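Subtilisin-like protein (Prochloron didemni, PDB 3ZXX) is the protease domain of PatA, a subtilisin-family protein that probably acts as a serine endopeptidase in processing patellamide precursors. Local coordinates at residues Ala32-Pro37 with Leu96-Phe101; Ala241-Glu246 with Gly290-Leu295. One frame throughout, in Å; residues are numbered along the deposited sequence.

Contact 1 of 2, residues Ala32-Pro37 with Leu96-Phe101; sequences AILDGP and LIVPIF
Ile100 and Phe101 share a chi1 of 61°, which sets CG of each, CG1 in the isoleucine, between backbone N and carbonyl carbon and turns both side chains onto Leu34-Pro37. Ile100 thus lays CG1 against the Asp35 carbonyl and brings CG2 to Leu34 CB at 3.7 Å, the two side chains crossing at about a right angle. The Phe101 ring meets Asp35 O at its edge, in plane, CD1 to O being 3.6 Å, and carries on past Gly36 to Pro37. Trimming Ile100 to an alanine is likely to leave a gap beside Leu34 CB and take away the CG1 packing against the Asp35 carbonyl. Earlier in both strands, 32-34 and 96-98 pair in parallel: Ile33 N gives to Leu96 O at 2.8 Å and Ile33 O receives Val98 N at 2.9 Å. The bond from Asp35 N to Val98 O is weak; Ile100 N then reaches Asp35 O at 3.3 Å. This pairing runs to the C-terminal end of strand 30-35, where the subtilisin fold carries Asp35, predicted to belong to the charge relay. Asp35 directs its CB away from 96-101; OD1 receives Gly36 N on its anti lone pair at 2.7 Å and also Ala69 N, while OD2 pairs with Ser68 OG. Leu34 and Ala32 face helix 110-122, Ile33 packs on helix 71-79, and strand 127-130 flanks 30-35 on the side opposite 94-99 in the parallel sheet.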
loop_
_atom_site.group_PDB
_atom_site.type_symbol
_atom_site.label_atom_id
_atom_site.label_comp_id
_atom_site.label_asym_id
_atom_site.label_seq_id
_atom_site.Cartn_x
_atom_site.Cartn_y
_atom_site.Cartn_z
ATOM N N ALA A 32 -6.368 3.128 4.664
ATOM C CA ALA A 32 -6.979 3.927 3.615
ATOM C C ALA A 32 -6.485 3.479 2.243
ATOM O O ALA A 32 -5.272 3.271 2.045
ATOM C CB ALA A 32 -6.660 5.407 3.821
ATOM N N ILE A 33 -7.419 3.344 1.304
ATOM C CA ILE A 33 -7.090 3.074 -0.104
ATOM C C ILE A 33 -7.314 4.387 -0.866
ATOM O O ILE A 33 -8.430 4.896 -0.907
ATOM C CB ILE A 33 -7.986 1.969 -0.715
ATOM C CG1 ILE A 33 -7.929 0.661 0.097
ATOM C CG2 ILE A 33 -7.621 1.715 -2.174
ATOM C CD1 ILE A 33 -6.549 0.026 0.196
ATOM N N LEU A 34 -6.245 4.947 -1.431
ATOM C CA LEU A 34 -6.317 6.178 -2.215
ATOM C C LEU A 34 -6.213 5.809 -3.686
ATOM O O LEU A 34 -5.158 5.369 -4.158
ATOM C CB LEU A 34 -5.182 7.130 -1.826
ATOM C CG LEU A 34 -5.475 8.066 -0.665
ATOM C CD1 LEU A 34 -5.794 7.263 0.581
ATOM C CD2 LEU A 34 -4.296 9.016 -0.448
ATOM N N ASP A 35 -7.317 5.945 -4.408
ATOM C CA ASP A 35 -7.354 5.442 -5.775
ATOM C C ASP A 35 -8.556 5.989 -6.536
ATOM O O ASP A 35 -9.267 6.877 -6.049
ATOM C CB ASP A 35 -7.390 3.905 -5.727
ATOM C CG ASP A 35 -6.569 3.258 -6.833
ATOM O OD1 ASP A 35 -6.684 3.721 -7.985
ATOM O OD2 ASP A 35 -5.830 2.282 -6.554
ATOM N N GLY A 36 -8.765 5.452 -7.741
ATOM C CA GLY A 36 -10.004 5.630 -8.480
ATOM C C GLY A 36 -11.184 4.919 -7.839
ATOM O O GLY A 36 -11.121 4.503 -6.681
ATOM N N PRO A 37 -12.287 4.788 -8.591
ATOM C CA PRO A 37 -13.527 4.171 -8.145
ATOM C C PRO A 37 -13.309 2.775 -7.559
ATOM O O PRO A 37 -12.449 2.036 -8.038
ATOM C CB PRO A 37 -14.349 4.084 -9.444
ATOM C CG PRO A 37 -13.824 5.190 -10.279
ATOM C CD PRO A 37 -12.365 5.222 -9.999
ATOM N N LEU A 96 -10.908 2.641 4.757
ATOM C CA LEU A 96 -11.325 3.980 4.341
ATOM C C LEU A 96 -11.072 4.059 2.834
ATOM O O LEU A 96 -9.942 3.898 2.397
ATOM C CB LEU A 96 -10.508 5.043 5.075
ATOM C CG LEU A 96 -10.747 5.189 6.591
ATOM C CD1 LEU A 96 -9.593 5.909 7.279
ATOM C CD2 LEU A 96 -12.052 5.939 6.855
ATOM N N ILE A 97 -12.118 4.247 2.040
ATOM C CA ILE A 97 -11.944 4.383 0.596
ATOM C C ILE A 97 -11.945 5.882 0.302
ATOM O O ILE A 97 -12.924 6.576 0.580
ATOM C CB ILE A 97 -13.073 3.689 -0.199
ATOM C CG1 ILE A 97 -13.173 2.197 0.161
ATOM C CG2 ILE A 97 -12.870 3.897 -1.688
ATOM C CD1 ILE A 97 -11.856 1.431 0.104
ATOM N N VAL A 98 -10.826 6.373 -0.217
ATOM C CA VAL A 98 -10.632 7.804 -0.402
ATOM C C VAL A 98 -10.429 8.072 -1.884
ATOM O O VAL A 98 -9.434 7.606 -2.463
ATOM C CB VAL A 98 -9.404 8.296 0.391
ATOM C CG1 VAL A 98 -9.252 9.819 0.282
ATOM C CG2 VAL A 98 -9.538 7.889 1.857
ATOM N N PRO A 99 -11.368 8.804 -2.507
ATOM C CA PRO A 99 -11.159 9.137 -3.907
ATOM C C PRO A 99 -10.037 10.158 -4.031
ATOM O O PRO A 99 -9.965 11.093 -3.225
ATOM C CB PRO A 99 -12.487 9.750 -4.330
ATOM C CG PRO A 99 -13.061 10.326 -3.075
ATOM C CD PRO A 99 -12.603 9.411 -1.972
ATOM N N ILE A 100 -9.149 9.952 -5.000
ATOM C CA ILE A 100 -8.144 10.967 -5.331
ATOM C C ILE A 100 -8.489 11.688 -6.633
ATOM O O ILE A 100 -7.629 12.322 -7.238
ATOM C CB ILE A 100 -6.706 10.398 -5.350
ATOM C CG1 ILE A 100 -6.520 9.291 -6.401
ATOM C CG2 ILE A 100 -6.331 9.890 -3.963
ATOM C CD1 ILE A 100 -5.083 8.752 -6.428
ATOM N N PHE A 101 -9.763 11.607 -7.024
ATOM C CA PHE A 101 -10.295 12.233 -8.230
ATOM C C PHE A 101 -11.560 13.002 -7.869
ATOM O O PHE A 101 -12.177 12.737 -6.840
ATOM C CB PHE A 101 -10.653 11.154 -9.263
ATOM C CG PHE A 101 -11.706 10.198 -8.781
ATOM C CD1 PHE A 101 -11.361 9.100 -8.007
ATOM C CD2 PHE A 101 -13.046 10.421 -9.056
ATOM C CE1 PHE A 101 -12.329 8.230 -7.533
ATOM C CE2 PHE A 101 -14.018 9.545 -8.610
ATOM C CZ PHE A 101 -13.660 8.451 -7.839
#

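Contact 2 of 2, residues Ala241-Glu246 with Gly290-Leu295; sequences ALLLSE and GAFTLL
Ala291 makes the first touch, its CB meeting Leu243 CD1 at 3.9 Å. The other methyl of that leucine belongs to Phe292: Leu243 CD2 stands 3.5 Å from the centroid of the Phe292 ring and only 3° off its normal, a CH-pi contact in which one methyl points at the middle of the face and is almost equally far from all six ring carbons. The ring also touches Leu242, just before Leu243, and Glu246, about a turn later. Phe292 CE1 comes to Glu246 CB at 3.9 Å, nearly in the ring plane, and CZ makes an apolar contact with Leu242 CB at 4.2 Å, so the ring has Leu243 over one face and Glu246 CB at its edge. A turn further on, Leu295 has CG anti to the backbone N (chi1 -173°), which sends CD2 across between Leu243 and Glu246: CD2 is 3.5 Å from Leu243 O and 3.7 Å from Glu246 CG. Only the aliphatic part of Glu246 serves the contact; the chain bends at chi2, and OE1 forms a salt bridge with Arg249. No hydrogen bond joins the two segments, whose axes come within 10.7 Å and run 28° from parallel. This is plain helix-on-helix packing, with helix 256-266 also against Leu295, and it joins the short helix 288-295 to the long central helix of the subtilisin fold.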
loop_
_atom_site.group_PDB
_atom_site.type_symbol
_atom_site.label_atom_id
_atom_site.label_comp_id
_atom_site.label_asym_id
_atom_site.label_seq_id
_atom_site.Cartn_x
_atom_site.Cartn_y
_atom_site.Cartn_z
ATOM N N ALA A 241 -0.792 -3.670 8.426
ATOM C CA ALA A 241 -2.006 -3.615 9.240
ATOM C C ALA A 241 -2.058 -4.774 10.235
ATOM O O ALA A 241 -2.463 -4.593 11.376
ATOM C CB ALA A 241 -3.245 -3.620 8.347
ATOM N N LEU A 242 -1.621 -5.955 9.815
ATOM C CA LEU A 242 -1.586 -7.102 10.707
ATOM C C LEU A 242 -0.573 -6.903 11.833
ATOM O O LEU A 242 -0.842 -7.269 12.979
ATOM C CB LEU A 242 -1.287 -8.389 9.941
ATOM C CG LEU A 242 -2.357 -8.899 8.973
ATOM C CD1 LEU A 242 -1.850 -10.191 8.319
ATOM C CD2 LEU A 242 -3.710 -9.118 9.647
ATOM N N LEU A 243 0.587 -6.336 11.504
ATOM C CA LEU A 243 1.600 -5.994 12.516
ATOM C C LEU A 243 1.066 -4.976 13.528
ATOM O O LEU A 243 1.265 -5.144 14.726
ATOM C CB LEU A 243 2.890 -5.471 11.851
ATOM C CG LEU A 243 3.669 -6.550 11.079
ATOM C CD1 LEU A 243 4.663 -5.933 10.108
ATOM C CD2 LEU A 243 4.366 -7.498 12.050
ATOM N N LEU A 244 0.388 -3.929 13.057
ATOM C CA LEU A 244 -0.246 -2.961 13.961
ATOM C C LEU A 244 -1.310 -3.636 14.812
ATOM O O LEU A 244 -1.439 -3.342 16.002
ATOM C CB LEU A 244 -0.911 -1.808 13.184
ATOM C CG LEU A 244 0.027 -0.891 12.408
ATOM C CD1 LEU A 244 -0.791 0.027 11.497
ATOM C CD2 LEU A 244 0.922 -0.109 13.360
ATOM N N SER A 245 -2.081 -4.534 14.202
ATOM C CA SER A 245 -3.133 -5.259 14.946
ATOM C C SER A 245 -2.536 -6.104 16.085
ATOM O O SER A 245 -3.129 -6.208 17.158
ATOM C CB SER A 245 -3.969 -6.129 14.007
ATOM O OG SER A 245 -4.638 -5.349 13.014
ATOM N N GLU A 246 -1.350 -6.671 15.862
ATOM C CA GLU A 246 -0.647 -7.437 16.900
ATOM C C GLU A 246 -0.116 -6.528 18.001
ATOM O O GLU A 246 -0.083 -6.924 19.169
ATOM C CB GLU A 246 0.487 -8.265 16.287
ATOM C CG GLU A 246 1.379 -9.023 17.269
ATOM C CD GLU A 246 0.690 -10.108 18.074
ATOM O OE1 GLU A 246 -0.489 -10.438 17.840
ATOM O OE2 GLU A 246 1.365 -10.654 18.977
ATOM N N GLY A 290 9.635 -12.990 9.818
ATOM C CA GLY A 290 10.713 -12.164 10.340
ATOM C C GLY A 290 10.224 -10.842 10.906
ATOM O O GLY A 290 10.650 -10.433 11.975
ATOM N N ALA A 291 9.305 -10.187 10.204
ATOM C CA ALA A 291 8.714 -8.945 10.700
ATOM C C ALA A 291 8.020 -9.140 12.049
ATOM O O ALA A 291 8.170 -8.310 12.948
ATOM C CB ALA A 291 7.737 -8.357 9.681
ATOM N N PHE A 292 7.265 -10.222 12.189
ATOM C CA PHE A 292 6.594 -10.513 13.463
ATOM C C PHE A 292 7.583 -10.840 14.572
ATOM O O PHE A 292 7.371 -10.464 15.727
ATOM C CB PHE A 292 5.590 -11.645 13.317
ATOM C CG PHE A 292 4.241 -11.180 12.877
ATOM C CD1 PHE A 292 3.327 -10.718 13.804
ATOM C CD2 PHE A 292 3.900 -11.156 11.533
ATOM C CE1 PHE A 292 2.077 -10.271 13.405
ATOM C CE2 PHE A 292 2.654 -10.704 11.128
ATOM C CZ PHE A 292 1.742 -10.264 12.072
ATOM N N THR A 293 8.664 -11.534 14.219
ATOM C CA THR A 293 9.735 -11.795 15.190
ATOM C C THR A 293 10.358 -10.480 15.689
ATOM O O THR A 293 10.513 -10.275 16.900
ATOM C CB THR A 293 10.811 -12.719 14.597
ATOM O OG1 THR A 293 10.211 -13.970 14.252
ATOM C CG2 THR A 293 11.944 -12.956 15.584
ATOM N N LEU A 294 10.699 -9.585 14.767
ATOM C CA LEU A 294 11.251 -8.291 15.159
ATOM C C LEU A 294 10.246 -7.468 15.963
ATOM O O LEU A 294 10.626 -6.765 16.898
ATOM C CB LEU A 294 11.724 -7.492 13.950
ATOM C CG LEU A 294 12.892 -8.036 13.130
ATOM C CD1 LEU A 294 13.389 -6.927 12.202
ATOM C CD2 LEU A 294 14.031 -8.553 13.995
ATOM N N LEU A 295 8.965 -7.570 15.610
ATOM C CA LEU A 295 7.921 -6.863 16.341
ATOM C C LEU A 295 7.948 -7.219 17.835
ATOM O O LEU A 295 7.790 -6.347 18.684
ATOM C CB LEU A 295 6.542 -7.166 15.760
ATOM C CG LEU A 295 5.376 -6.356 16.347
ATOM C CD1 LEU A 295 5.482 -4.905 15.916
ATOM C CD2 LEU A 295 4.047 -6.931 15.915
#

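Both contacts lie within the subtilase family region but on opposite sides of the chain's centre, about 25 Å apart between centres and about 8 Å at their nearest atoms, without touching. Contact 1 is at the predicted charge relay: the Asp35 side chain lies about 6 Å from that of His70 and about 7 Å from that of Ser230. Contact 2 is away from it, yet is tied to it through one element, since helix 229-249 holds the predicted charge-relay Ser230 in its first turn and 241-246 some three turns later. Strand 127-130 is a second bridge, lying next to strand 30-35 in the sheet while its Ile127 meets Ala241 and Leu244.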